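Local coordinates for protein phiAB6 tailspike (PDB 5JS4) that probably binds and fragments the exopolysaccharide of Acinetobacter baumannii, working as a trimeric beta-helical tailspike of a bacteriophage, at residues A[178-183]-A[208-213]; A[192-195]-A[199-202]; A[492-497]-A[523-528]; A[537-540]-A[545-548]; A[679-682]-A[687-690]. All blocks are in the same frame, centred on the assembly; numbering follows the deposited sequence.

Overall arrangement
The five contacts are strung along an elongated chain and follow the sequence, except that contact 2 falls within the span bounded by the segments of contact 1. Contacts 1 and 2 touch, their centres 8 Å apart, through Lys-178 with Met-193 and Asn-212 with Asp-195. Contacts 3 and 4, about 77 and 90 Å from contact 2 between centres, have centres about 15 Å apart and share the pairing of strands 526-530 and 537-541. A malonate pocket includes Asn-531, Ala-532 and Gly-533, in the connection between those two strands. Between centres, contact 5 lies about 47 Å from contact 4 and about 133 Å from contact 1, on the opposite side of the chain's centre from the latter.

Contact 1 of 5, residues A[178-183]-A[208-213]; sequences KYFNPE and TSNPNV
Phe-180 and Asn-210 mark the nearest backbone approach, with CA atoms 6.5 Å apart, between two loops that have no regular secondary structure. Phe-180 carries its ring anti to the backbone N (chi1 178°) and delivers it flat against Asn-210. The ring and the amide of Asn-210 are stacked, their planes only 7° apart, with Phe-180 CD2 and Asn-210 CG separated by 3.4 Å. Asn-210 CA sits over the same ring, 3.6 Å from its centroid, in a CH-pi contact. Next along the chain, Pro-211 CD reaches Phe-180 CD1 at 3.5 Å, an oblique apolar approach, while Ile-192 of strand 191-193 also packs on the ring. The stacked amide belongs to an Asx turn. Asn-210 OD1 accepts the backbone N of Asn-212 at 3.0 Å, from above the carbonyl plane, and Asn-212 ND2 at 2.9 Å, in that plane on a lone pair. Two bonds grip one oxygen, which would restrain the amide over the ring. The second proton of Asn-212 ND2 goes to a water 2.9 Å away, which also accepts from Phe-180 N and so links the loops by a polar route. Because Asn-212 OD1 takes the backbone N of Asp-195, the rotation of this second amide is fixed too. Across the backbone from that ring, Tyr-179 OH bonds Asn-189 ND2 of the third subunit.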
loop_
_atom_site.group_PDB
_atom_site.type_symbol
_atom_site.label_atom_id
_atom_site.label_comp_id
_atom_site.label_asym_id
_atom_site.label_seq_id
_atom_site.Cartn_x
_atom_site.Cartn_y
_atom_site.Cartn_z
ATOM N N LYS A 178 20.000 -7.861 73.039
ATOM C CA LYS A 178 21.058 -7.095 73.687
ATOM C C LYS A 178 21.189 -5.770 72.966
ATOM O O LYS A 178 21.372 -5.738 71.750
ATOM C CB LYS A 178 22.393 -7.844 73.640
ATOM C CG LYS A 178 22.483 -9.046 74.567
ATOM C CD LYS A 178 22.517 -8.647 76.035
ATOM C CE LYS A 178 22.306 -9.852 76.938
ATOM N NZ LYS A 178 22.459 -9.507 78.377
ATOM N N TYR A 179 21.068 -4.681 73.716
ATOM C CA TYR A 179 21.274 -3.350 73.169
ATOM C C TYR A 179 22.726 -2.930 73.365
ATOM O O TYR A 179 23.487 -3.595 74.075
ATOM C CB TYR A 179 20.333 -2.351 73.836
ATOM C CG TYR A 179 18.868 -2.603 73.549
ATOM C CD1 TYR A 179 18.356 -2.454 72.263
ATOM C CD2 TYR A 179 17.989 -2.970 74.565
ATOM C CE1 TYR A 179 17.015 -2.675 71.994
ATOM C CE2 TYR A 179 16.646 -3.192 74.306
ATOM C CZ TYR A 179 16.165 -3.040 73.021
ATOM O OH TYR A 179 14.833 -3.255 72.752
ATOM N N PHE A 180 23.111 -1.828 72.731
ATOM C CA PHE A 180 24.476 -1.321 72.842
ATOM C C PHE A 180 24.819 -0.963 74.288
ATOM O O PHE A 180 23.995 -0.401 75.012
ATOM C CB PHE A 180 24.681 -0.099 71.942
ATOM C CG PHE A 180 26.057 0.503 72.045
ATOM C CD1 PHE A 180 27.136 -0.087 71.404
ATOM C CD2 PHE A 180 26.271 1.652 72.794
ATOM C CE1 PHE A 180 28.406 0.459 71.501
ATOM C CE2 PHE A 180 27.538 2.201 72.898
ATOM C CZ PHE A 180 28.606 1.606 72.249
ATOM N N ASN A 181 26.044 -1.299 74.684
ATOM C CA ASN A 181 26.566 -1.030 76.018
ATOM C C ASN A 181 27.950 -0.397 75.859
ATOM O O ASN A 181 28.856 -1.035 75.332
ATOM C CB ASN A 181 26.652 -2.341 76.805
ATOM C CG ASN A 181 27.143 -2.158 78.234
ATOM O OD1 ASN A 181 27.776 -1.157 78.575
ATOM N ND2 ASN A 181 26.859 -3.144 79.080
ATOM N N PRO A 182 28.123 0.858 76.316
ATOM C CA PRO A 182 29.403 1.542 76.089
ATOM C C PRO A 182 30.613 0.932 76.815
ATOM O O PRO A 182 31.751 1.273 76.487
ATOM C CB PRO A 182 29.135 2.969 76.583
ATOM C CG PRO A 182 28.006 2.842 77.542
ATOM C CD PRO A 182 27.164 1.704 77.049
ATOM N N GLU A 183 30.368 0.038 77.772
ATOM C CA GLU A 183 31.438 -0.636 78.514
ATOM C C GLU A 183 32.015 -1.842 77.766
ATOM O O GLU A 183 33.048 -2.382 78.162
ATOM C CB GLU A 183 30.914 -1.112 79.875
ATOM C CG GLU A 183 30.311 -0.022 80.754
ATOM C CD GLU A 183 31.324 1.008 81.218
ATOM O OE1 GLU A 183 32.536 0.704 81.234
ATOM O OE2 GLU A 183 30.902 2.128 81.578
ATOM N N THR A 208 33.996 -0.330 69.409
ATOM C CA THR A 208 33.471 0.391 70.565
ATOM C C THR A 208 32.577 1.560 70.144
ATOM O O THR A 208 32.280 2.439 70.953
ATOM C CB THR A 208 34.618 0.912 71.453
ATOM O OG1 THR A 208 35.448 1.796 70.693
ATOM C CG2 THR A 208 35.462 -0.245 71.974
ATOM N N SER A 209 32.151 1.564 68.881
ATOM C CA SER A 209 31.298 2.623 68.354
ATOM C C SER A 209 29.832 2.249 68.544
ATOM O O SER A 209 29.444 1.100 68.342
ATOM C CB SER A 209 31.591 2.864 66.871
ATOM O OG SER A 209 31.282 1.719 66.096
ATOM N N ASN A 210 29.031 3.231 68.940
ATOM C CA ASN A 210 27.603 3.040 69.146
ATOM C C ASN A 210 26.879 3.060 67.799
ATOM O O ASN A 210 26.801 4.107 67.155
ATOM C CB ASN A 210 27.072 4.147 70.060
ATOM C CG ASN A 210 25.603 3.981 70.406
ATOM O OD1 ASN A 210 24.916 3.104 69.882
ATOM N ND2 ASN A 210 25.113 4.837 71.297
ATOM N N PRO A 211 26.326 1.909 67.372
ATOM C CA PRO A 211 25.694 1.856 66.053
ATOM C C PRO A 211 24.431 2.718 65.932
ATOM O O PRO A 211 24.013 3.024 64.818
ATOM C CB PRO A 211 25.364 0.372 65.880
ATOM C CG PRO A 211 25.197 -0.138 67.265
ATOM C CD PRO A 211 26.178 0.635 68.101
ATOM N N ASN A 212 23.844 3.101 67.065
ATOM C CA ASN A 212 22.667 3.977 67.083
ATOM C C ASN A 212 22.961 5.397 66.612
ATOM O O ASN A 212 22.066 6.080 66.117
ATOM C CB ASN A 212 22.060 4.028 68.485
ATOM C CG ASN A 212 21.513 2.685 68.928
ATOM O OD1 ASN A 212 20.472 2.240 68.445
ATOM N ND2 ASN A 212 22.216 2.029 69.846
ATOM N N VAL A 213 24.209 5.837 66.777
ATOM C CA VAL A 213 24.635 7.166 66.315
ATOM C C VAL A 213 25.725 7.117 65.236
ATOM O O VAL A 213 25.939 8.105 64.534
ATOM C CB VAL A 213 25.114 8.058 67.488
ATOM C CG1 VAL A 213 23.988 8.264 68.492
ATOM C CG2 VAL A 213 26.343 7.474 68.176
HETATM O O HOH W 1 21.300 -0.439 71.017
HETATM O O HOH W 2 31.620 2.485 73.720
#

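Contact 2 of 5, residues A[192-195]-A[199-202]; sequences IMLD and IVRS
Between Ile-192 and Val-200 the flat groups are backbone peptides, for the side chains that meet are all aliphatic or thioether. One face of the paired strands carries Ile-192 and Val-200, the other Met-193 and Ile-199. Along the facing margins, Val-200 N donates to Ile-192 O at 2.8 Å with an angle of 165° at the proton, and Ile-192 N returns a bond of 3.1 Å to Val-200 O. Ile-199 CA adds a CA-H...O contact of 3.3 Å to the same Ile-192 O. The two N-H...O bonds make Ile-192 and Val-200 a hydrogen-bonded antiparallel pair, after which Met-193 and Ile-199 form a non-hydrogen-bonded pair whose CA atoms close to 4.3 Å. Their side chains run side by side in the same direction. Met-193 bends at chi2 (72°), which brings CE alongside Ile-199 CD1 at 3.9 Å, and Arg-191 of the third subunit packs on both. On the face of Ile-192 and Val-200, Ile-192 CG1 lies 3.9 Å from Val-200 CG2. Leu-194, past the end of its strand, lies across Val-200, nearly perpendicular, its CG 3.7 Å from Val-200 CG1; Trp-218 covers Ile-192 and Val-200 from the neighbouring strand. The arrangement is a beta hairpin, strand 191-193 with strand 199-202, extended by strand 218-220 into a small three-stranded antiparallel sheet near the N-terminal end of the modelled chain.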
loop_
_atom_site.group_PDB
_atom_site.type_symbol
_atom_site.label_atom_id
_atom_site.label_comp_id
_atom_site.label_asym_id
_atom_site.label_seq_id
_atom_site.Cartn_x
_atom_site.Cartn_y
_atom_site.Cartn_z
ATOM N N ILE A 192 24.333 -7.341 67.914
ATOM C CA ILE A 192 23.488 -6.721 68.931
ATOM C C ILE A 192 22.315 -6.047 68.232
ATOM O O ILE A 192 22.251 -6.023 67.001
ATOM C CB ILE A 192 24.251 -5.684 69.789
ATOM C CG1 ILE A 192 24.888 -4.597 68.915
ATOM C CG2 ILE A 192 25.306 -6.374 70.638
ATOM C CD1 ILE A 192 25.366 -3.389 69.696
ATOM N N MET A 193 21.394 -5.503 69.022
ATOM C CA MET A 193 20.242 -4.792 68.490
ATOM C C MET A 193 20.423 -3.291 68.633
ATOM O O MET A 193 20.863 -2.807 69.676
ATOM C CB MET A 193 18.966 -5.194 69.233
ATOM C CG MET A 193 18.421 -6.562 68.868
ATOM S SD MET A 193 19.421 -7.923 69.492
ATOM C CE MET A 193 18.306 -9.294 69.199
ATOM N N LEU A 194 20.066 -2.567 67.577
ATOM C CA LEU A 194 19.833 -1.131 67.667
ATOM C C LEU A 194 18.660 -0.895 68.610
ATOM O O LEU A 194 17.878 -1.809 68.878
ATOM C CB LEU A 194 19.502 -0.556 66.287
ATOM C CG LEU A 194 20.610 -0.622 65.237
ATOM C CD1 LEU A 194 20.068 -0.288 63.857
ATOM C CD2 LEU A 194 21.749 0.312 65.608
ATOM N N ASP A 195 18.524 0.332 69.099
ATOM C CA ASP A 195 17.429 0.667 70.015
ATOM C C ASP A 195 16.042 0.413 69.405
ATOM O O ASP A 195 15.086 0.147 70.135
ATOM C CB ASP A 195 17.549 2.119 70.489
ATOM C CG ASP A 195 18.741 2.343 71.416
ATOM O OD1 ASP A 195 19.321 1.357 71.927
ATOM O OD2 ASP A 195 19.096 3.520 71.643
ATOM N N ILE A 199 18.801 -5.826 64.152
ATOM C CA ILE A 199 20.111 -6.384 64.476
ATOM C C ILE A 199 21.210 -5.794 63.593
ATOM O O ILE A 199 21.041 -5.641 62.381
ATOM C CB ILE A 199 20.120 -7.926 64.377
ATOM C CG1 ILE A 199 19.282 -8.515 65.516
ATOM C CG2 ILE A 199 21.544 -8.467 64.446
ATOM C CD1 ILE A 199 19.144 -10.024 65.477
ATOM N N VAL A 200 22.334 -5.465 64.221
ATOM C CA VAL A 200 23.530 -5.045 63.501
ATOM C C VAL A 200 24.674 -5.998 63.819
ATOM O O VAL A 200 24.729 -6.590 64.899
ATOM C CB VAL A 200 23.938 -3.586 63.812
ATOM C CG1 VAL A 200 22.942 -2.616 63.189
ATOM C CG2 VAL A 200 24.071 -3.338 65.310
ATOM N N ARG A 201 25.577 -6.132 62.856
ATOM C CA ARG A 201 26.712 -7.035 62.925
ATOM C C ARG A 201 27.979 -6.200 62.806
ATOM O O ARG A 201 28.085 -5.367 61.910
ATOM C CB ARG A 201 26.610 -8.023 61.766
ATOM C CG ARG A 201 27.849 -8.839 61.452
ATOM C CD ARG A 201 27.566 -9.683 60.223
ATOM N NE ARG A 201 28.725 -10.428 59.757
ATOM C CZ ARG A 201 28.687 -11.372 58.818
ATOM N NH1 ARG A 201 27.538 -11.698 58.230
ATOM N NH2 ARG A 201 29.804 -11.994 58.461
ATOM N N SER A 202 28.934 -6.418 63.704
ATOM C CA SER A 202 30.206 -5.707 63.633
ATOM C C SER A 202 31.059 -6.252 62.494
ATOM O O SER A 202 31.223 -7.465 62.359
ATOM C CB SER A 202 30.979 -5.824 64.939
ATOM O OG SER A 202 32.209 -5.122 64.838
#

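Contact 3 of 5, residues A[492-497]-A[523-528]; sequences TGYVKL and SAEGIS
Tyr-494 meets Ser-523 and Glu-525 where the parallel beta-helix gives way to antiparallel strands: strand 495-498 still pairs in parallel with 460-469, whereas 526-530 turns back along 519-523. The reversal is a type I beta turn from Ser-523 to Gly-526, overlaid by an ST turn in which Ser-523 OG accepts the backbone N of Glu-525 at 3.0 Å. Gly-526, with phi at 152°, has backbone angles that would press a CB against the preceding carbonyl oxygen.

The tight part is small. Glu-525 CG lies at the ring's edge, near its plane, 3.7 Å from Tyr-494 CE1; separately, the carboxylate is turned 74° from the ring. His-458 of the third subunit stacks on this ring.

By contrast, the remainder is bridged by water. Ser-523 OG stays 4.2 Å from Tyr-494 CD1, and Glu-525 reaches the neighbouring backbone through solvent: one water donates to Glu-525 OE1 and to Val-495 O, and another donates to Glu-525 OE1 while binding Val-495 N weakly. At the end of the ring a third water lies 2.7 Å from Tyr-494 OH and donates to Glu-525 OE2 at 2.8 Å.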
loop_
_atom_site.group_PDB
_atom_site.type_symbol
_atom_site.label_atom_id
_atom_site.label_comp_id
_atom_site.label_asym_id
_atom_site.label_seq_id
_atom_site.Cartn_x
_atom_site.Cartn_y
_atom_site.Cartn_z
ATOM N N THR A 492 -4.388 5.616 -1.192
ATOM C CA THR A 492 -4.329 4.284 -1.789
ATOM C C THR A 492 -4.922 3.169 -0.928
ATOM O O THR A 492 -4.606 1.998 -1.121
ATOM C CB THR A 492 -2.882 3.951 -2.197
ATOM O OG1 THR A 492 -2.015 4.116 -1.069
ATOM C CG2 THR A 492 -2.433 4.875 -3.313
ATOM N N GLY A 493 -5.803 3.533 -0.006
ATOM C CA GLY A 493 -6.652 2.563 0.677
ATOM C C GLY A 493 -8.099 2.998 0.568
ATOM O O GLY A 493 -8.388 4.165 0.294
ATOM N N TYR A 494 -9.018 2.059 0.760
ATOM C CA TYR A 494 -10.429 2.406 0.777
ATOM C C TYR A 494 -10.744 3.240 2.020
ATOM O O TYR A 494 -10.269 2.938 3.118
ATOM C CB TYR A 494 -11.310 1.155 0.740
ATOM C CG TYR A 494 -12.778 1.490 0.609
ATOM C CD1 TYR A 494 -13.307 1.922 -0.602
ATOM C CD2 TYR A 494 -13.634 1.400 1.703
ATOM C CE1 TYR A 494 -14.649 2.249 -0.722
ATOM C CE2 TYR A 494 -14.976 1.723 1.592
ATOM C CZ TYR A 494 -15.478 2.147 0.377
ATOM O OH TYR A 494 -16.810 2.472 0.260
ATOM N N VAL A 495 -11.529 4.299 1.835
ATOM C CA VAL A 495 -12.009 5.115 2.945
ATOM C C VAL A 495 -13.510 4.878 3.095
ATOM O O VAL A 495 -14.308 5.323 2.265
ATOM C CB VAL A 495 -11.713 6.616 2.731
ATOM C CG1 VAL A 495 -12.281 7.453 3.869
ATOM C CG2 VAL A 495 -10.216 6.849 2.607
ATOM N N LYS A 496 -13.883 4.155 4.147
ATOM C CA LYS A 496 -15.284 3.888 4.458
ATOM C C LYS A 496 -15.894 5.129 5.105
ATOM O O LYS A 496 -15.349 5.653 6.079
ATOM C CB LYS A 496 -15.401 2.686 5.398
ATOM C CG LYS A 496 -16.822 2.258 5.735
ATOM C CD LYS A 496 -17.494 1.539 4.580
ATOM C CE LYS A 496 -18.855 0.992 4.979
ATOM N NZ LYS A 496 -19.480 0.227 3.868
ATOM N N LEU A 497 -17.019 5.587 4.557
ATOM C CA LEU A 497 -17.702 6.787 5.040
ATOM C C LEU A 497 -19.129 6.440 5.454
ATOM O O LEU A 497 -19.934 6.007 4.625
ATOM C CB LEU A 497 -17.735 7.853 3.946
ATOM C CG LEU A 497 -16.381 8.292 3.376
ATOM C CD1 LEU A 497 -16.573 9.076 2.086
ATOM C CD2 LEU A 497 -15.589 9.107 4.386
ATOM N N SER A 523 -8.610 2.728 -5.224
ATOM C CA SER A 523 -9.461 1.844 -4.441
ATOM C C SER A 523 -10.419 1.147 -5.390
ATOM O O SER A 523 -10.386 1.380 -6.595
ATOM C CB SER A 523 -10.255 2.629 -3.395
ATOM O OG SER A 523 -11.348 3.299 -3.992
ATOM N N ALA A 524 -11.296 0.317 -4.841
ATOM C CA ALA A 524 -12.329 -0.322 -5.646
ATOM C C ALA A 524 -13.272 0.689 -6.305
ATOM O O ALA A 524 -13.974 0.343 -7.251
ATOM C CB ALA A 524 -13.118 -1.303 -4.801
ATOM N N GLU A 525 -13.283 1.925 -5.800
ATOM C CA GLU A 525 -14.089 3.010 -6.371
ATOM C C GLU A 525 -13.521 3.534 -7.687
ATOM O O GLU A 525 -14.235 4.154 -8.468
ATOM C CB GLU A 525 -14.181 4.192 -5.400
ATOM C CG GLU A 525 -14.785 3.881 -4.042
ATOM C CD GLU A 525 -14.879 5.113 -3.158
ATOM O OE1 GLU A 525 -13.863 5.828 -3.009
ATOM O OE2 GLU A 525 -15.968 5.370 -2.607
ATOM N N GLY A 526 -12.229 3.314 -7.919
ATOM C CA GLY A 526 -11.576 3.823 -9.117
ATOM C C GLY A 526 -10.096 4.072 -8.927
ATOM O O GLY A 526 -9.580 4.058 -7.805
ATOM N N ILE A 527 -9.420 4.285 -10.049
ATOM C CA ILE A 527 -8.010 4.629 -10.069
ATOM C C ILE A 527 -7.921 6.003 -10.712
ATOM O O ILE A 527 -8.269 6.158 -11.879
ATOM C CB ILE A 527 -7.213 3.620 -10.915
ATOM C CG1 ILE A 527 -7.355 2.204 -10.342
ATOM C CG2 ILE A 527 -5.749 4.031 -11.000
ATOM C CD1 ILE A 527 -7.215 1.122 -11.391
ATOM N N SER A 528 -7.470 7.001 -9.960
ATOM C CA SER A 528 -7.451 8.365 -10.472
ATOM C C SER A 528 -6.202 9.116 -10.075
ATOM O O SER A 528 -5.472 8.712 -9.170
ATOM C CB SER A 528 -8.670 9.145 -9.977
ATOM O OG SER A 528 -8.537 9.460 -8.603
HETATM O O HOH W 3 -17.756 3.288 -2.119
HETATM O O HOH W 4 -14.142 6.845 -0.026
HETATM O O HOH W 5 -11.497 5.130 -1.362
#

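Contact 4 of 5, residues A[537-540]-A[545-548]; sequences KMLM and FKTG
Met-540 and Phe-545 run alongside one another on one face, and an extended Met-540 (chi1 -171°, chi2 165°) carries SD to 3.5 Å from Phe-545 CE1; the bend at chi3 turns only the methyl CE. This Met-aromatic contact is oblique, the sulfur 63° off the ring normal. On the same face Met-538 curls back through bends at chi2 and chi3, bringing SD to 3.9 Å from Thr-547 CB and CE to 4.1 Å from Phe-545 CB. The pairs belong to the antiparallel hairpin of strands 537-541 and 544-547. Lys-546 N to Leu-539 O and Leu-539 N to Lys-546 O, both 2.9 Å, form the hydrogen-bonded pair; Gly-548 N closes the other end on Lys-537 O at 2.8 Å. Across the opposite face Leu-539 CD2 runs alongside the extended Lys-546, 4.1 Å from its CD. Phe-545 also meets Phe-545 of both other subunits edge-to-face, and residues 545-547 pair in parallel with a strand of the third subunit, carrying the sheet across the trimer interface.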
loop_
_atom_site.group_PDB
_atom_site.type_symbol
_atom_site.label_atom_id
_atom_site.label_comp_id
_atom_site.label_asym_id
_atom_site.label_seq_id
_atom_site.Cartn_x
_atom_site.Cartn_y
_atom_site.Cartn_z
ATOM N N LYS A 537 -7.978 15.693 -14.530
ATOM C CA LYS A 537 -8.060 14.498 -13.701
ATOM C C LYS A 537 -8.418 13.328 -14.597
ATOM O O LYS A 537 -9.344 13.426 -15.402
ATOM C CB LYS A 537 -9.112 14.654 -12.595
ATOM C CG LYS A 537 -9.223 13.452 -11.657
ATOM C CD LYS A 537 -10.103 13.740 -10.447
ATOM C CE LYS A 537 -10.124 12.569 -9.473
ATOM N NZ LYS A 537 -10.989 12.819 -8.287
ATOM N N MET A 538 -7.672 12.235 -14.472
ATOM C CA MET A 538 -7.995 11.006 -15.184
ATOM C C MET A 538 -8.455 9.962 -14.187
ATOM O O MET A 538 -7.917 9.869 -13.085
ATOM C CB MET A 538 -6.787 10.473 -15.960
ATOM C CG MET A 538 -6.513 11.178 -17.278
ATOM S SD MET A 538 -7.869 11.189 -18.471
ATOM C CE MET A 538 -8.176 9.447 -18.700
ATOM N N LEU A 539 -9.448 9.184 -14.603
ATOM C CA LEU A 539 -10.066 8.151 -13.789
ATOM C C LEU A 539 -10.252 6.893 -14.637
ATOM O O LEU A 539 -10.789 6.974 -15.742
ATOM C CB LEU A 539 -11.419 8.654 -13.277
ATOM C CG LEU A 539 -12.400 7.665 -12.646
ATOM C CD1 LEU A 539 -11.810 7.011 -11.411
ATOM C CD2 LEU A 539 -13.695 8.382 -12.303
ATOM N N MET A 540 -9.777 5.752 -14.136
ATOM C CA MET A 540 -10.043 4.450 -14.756
ATOM C C MET A 540 -11.038 3.677 -13.890
ATOM O O MET A 540 -10.867 3.569 -12.670
ATOM C CB MET A 540 -8.757 3.630 -14.980
ATOM C CG MET A 540 -9.005 2.372 -15.813
ATOM S SD MET A 540 -7.565 1.526 -16.503
ATOM C CE MET A 540 -7.171 0.407 -15.161
ATOM N N PHE A 545 -12.712 4.981 -19.153
ATOM C CA PHE A 545 -12.023 6.165 -18.655
ATOM C C PHE A 545 -12.923 7.377 -18.537
ATOM O O PHE A 545 -13.868 7.546 -19.307
ATOM C CB PHE A 545 -10.851 6.494 -19.574
ATOM C CG PHE A 545 -9.901 5.352 -19.745
ATOM C CD1 PHE A 545 -9.009 5.035 -18.737
ATOM C CD2 PHE A 545 -9.931 4.570 -20.890
ATOM C CE1 PHE A 545 -8.135 3.973 -18.878
ATOM C CE2 PHE A 545 -9.059 3.507 -21.037
ATOM C CZ PHE A 545 -8.163 3.210 -20.027
ATOM N N LYS A 546 -12.605 8.225 -17.562
ATOM C CA LYS A 546 -13.287 9.497 -17.386
ATOM C C LYS A 546 -12.258 10.602 -17.177
ATOM O O LYS A 546 -11.237 10.395 -16.519
ATOM C CB LYS A 546 -14.260 9.433 -16.211
ATOM C CG LYS A 546 -15.334 8.376 -16.386
ATOM C CD LYS A 546 -16.411 8.488 -15.324
ATOM C CE LYS A 546 -17.524 7.485 -15.562
ATOM N NZ LYS A 546 -18.597 7.649 -14.550
ATOM N N THR A 547 -12.543 11.771 -17.741
ATOM C CA THR A 547 -11.647 12.920 -17.653
ATOM C C THR A 547 -12.366 14.090 -16.995
ATOM O O THR A 547 -13.572 14.251 -17.163
ATOM C CB THR A 547 -11.106 13.346 -19.039
ATOM O OG1 THR A 547 -10.339 14.550 -18.906
ATOM C CG2 THR A 547 -12.237 13.568 -20.053
ATOM N N GLY A 548 -11.615 14.897 -16.251
ATOM C CA GLY A 548 -12.155 16.069 -15.563
ATOM C C GLY A 548 -12.112 17.376 -16.340
ATOM O O GLY A 548 -12.720 18.358 -15.913
HETATM O O HOH W 6 -8.123 15.458 -17.397
#

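Contact 5 of 5, residues A[679-682]-A[687-690]; sequences ETYA and SYTE
Thr-680 and Glu-690 are joined by the one direct hydrogen bond between the two segments, Thr-680 OG1 donating to Glu-690 OE2 at 2.7 Å on the lone pair turned away from the other carboxylate oxygen. Glu-690 is extended, with chi1 at 176° and chi2 likewise near anti, and so reaches the threonine. Thr-680 places OG1 between its backbone N and carbonyl carbon (chi1 47°), facing that oxygen.

Tyr-681 adopts a similar first torsion, which swings its ring over toward residues 688-690. Ring and carboxylate planes stand 78° apart, and Tyr-681 CE2 comes within 3.5 Å of Glu-690 OE2. The Tyr-688 side chain stands roughly perpendicular to that of Tyr-681: Tyr-681 OH, rather than ring carbons, makes the nearest approach, 3.4 Å from Tyr-688 CD2. A water in the plane of the Tyr-681 ring sits 2.7 Å from Tyr-681 OH and donates to Glu-690 OE1, so both carboxylate oxygens are engaged.

The Glu-679 carboxylate accepts from the backbone N of Gly-683, Trp-685 and Thr-686, at the start of helix 684-688. Thr-689 leaves the helix with positive phi. The whole is a compact surface connection in which short helix 684-688 joins two adjacent antiparallel strands, 672-678 and 690-699.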
loop_
_atom_site.group_PDB
_atom_site.type_symbol
_atom_site.label_atom_id
_atom_site.label_comp_id
_atom_site.label_asym_id
_atom_site.label_seq_id
_atom_site.Cartn_x
_atom_site.Cartn_y
_atom_site.Cartn_z
ATOM N N GLU A 679 3.474 18.594 -60.482
ATOM C CA GLU A 679 4.690 17.930 -60.029
ATOM C C GLU A 679 5.523 18.821 -59.110
ATOM O O GLU A 679 5.408 20.042 -59.146
ATOM C CB GLU A 679 5.510 17.475 -61.239
ATOM C CG GLU A 679 4.758 16.458 -62.091
ATOM C CD GLU A 679 5.646 15.702 -63.058
ATOM O OE1 GLU A 679 6.312 16.356 -63.895
ATOM O OE2 GLU A 679 5.663 14.451 -62.990
ATOM N N THR A 680 6.343 18.191 -58.274
ATOM C CA THR A 680 7.298 18.907 -57.418
ATOM C C THR A 680 8.594 19.209 -58.166
ATOM O O THR A 680 9.242 20.224 -57.917
ATOM C CB THR A 680 7.651 18.084 -56.171
ATOM O OG1 THR A 680 7.960 16.739 -56.560
ATOM C CG2 THR A 680 6.489 18.078 -55.181
ATOM N N TYR A 681 8.977 18.281 -59.035
ATOM C CA TYR A 681 10.095 18.432 -59.971
ATOM C C TYR A 681 9.726 17.649 -61.228
ATOM O O TYR A 681 8.839 16.794 -61.190
ATOM C CB TYR A 681 11.406 17.910 -59.367
ATOM C CG TYR A 681 11.337 16.487 -58.850
ATOM C CD1 TYR A 681 11.535 15.402 -59.698
ATOM C CD2 TYR A 681 11.076 16.227 -57.508
ATOM C CE1 TYR A 681 11.466 14.102 -59.228
ATOM C CE2 TYR A 681 10.999 14.930 -57.029
ATOM C CZ TYR A 681 11.196 13.871 -57.889
ATOM O OH TYR A 681 11.122 12.581 -57.420
ATOM N N ALA A 682 10.403 17.928 -62.336
ATOM C CA ALA A 682 10.078 17.297 -63.615
ATOM C C ALA A 682 10.112 15.772 -63.510
ATOM O O ALA A 682 11.149 15.192 -63.201
ATOM C CB ALA A 682 11.039 17.773 -64.694
ATOM N N SER A 687 7.108 9.360 -62.787
ATOM C CA SER A 687 8.062 8.323 -62.408
ATOM C C SER A 687 7.926 7.822 -60.966
ATOM O O SER A 687 8.105 6.633 -60.716
ATOM C CB SER A 687 9.489 8.826 -62.641
ATOM O OG SER A 687 9.672 9.150 -64.006
ATOM N N TYR A 688 7.610 8.716 -60.028
ATOM C CA TYR A 688 7.683 8.380 -58.600
ATOM C C TYR A 688 6.384 8.621 -57.821
ATOM O O TYR A 688 6.368 8.491 -56.599
ATOM C CB TYR A 688 8.842 9.140 -57.952
ATOM C CG TYR A 688 10.152 8.902 -58.666
ATOM C CD1 TYR A 688 10.770 7.660 -58.615
ATOM C CD2 TYR A 688 10.752 9.908 -59.420
ATOM C CE1 TYR A 688 11.964 7.428 -59.282
ATOM C CE2 TYR A 688 11.943 9.687 -60.091
ATOM C CZ TYR A 688 12.543 8.445 -60.017
ATOM O OH TYR A 688 13.731 8.218 -60.682
ATOM N N THR A 689 5.305 8.927 -58.538
ATOM C CA THR A 689 4.001 9.279 -57.936
ATOM C C THR A 689 4.113 10.294 -56.792
ATOM O O THR A 689 3.411 10.198 -55.787
ATOM C CB THR A 689 3.180 8.040 -57.476
ATOM O OG1 THR A 689 3.902 7.291 -56.492
ATOM C CG2 THR A 689 2.834 7.152 -58.659
ATOM N N GLU A 690 4.997 11.275 -56.956
ATOM C CA GLU A 690 5.073 12.399 -56.036
ATOM C C GLU A 690 4.479 13.637 -56.702
ATOM O O GLU A 690 4.800 13.950 -57.851
ATOM C CB GLU A 690 6.515 12.673 -55.609
ATOM C CG GLU A 690 6.630 13.900 -54.720
ATOM C CD GLU A 690 8.026 14.108 -54.186
ATOM O OE1 GLU A 690 8.508 13.226 -53.447
ATOM O OE2 GLU A 690 8.623 15.160 -54.499
HETATM O O HOH W 7 10.733 12.201 -54.795
#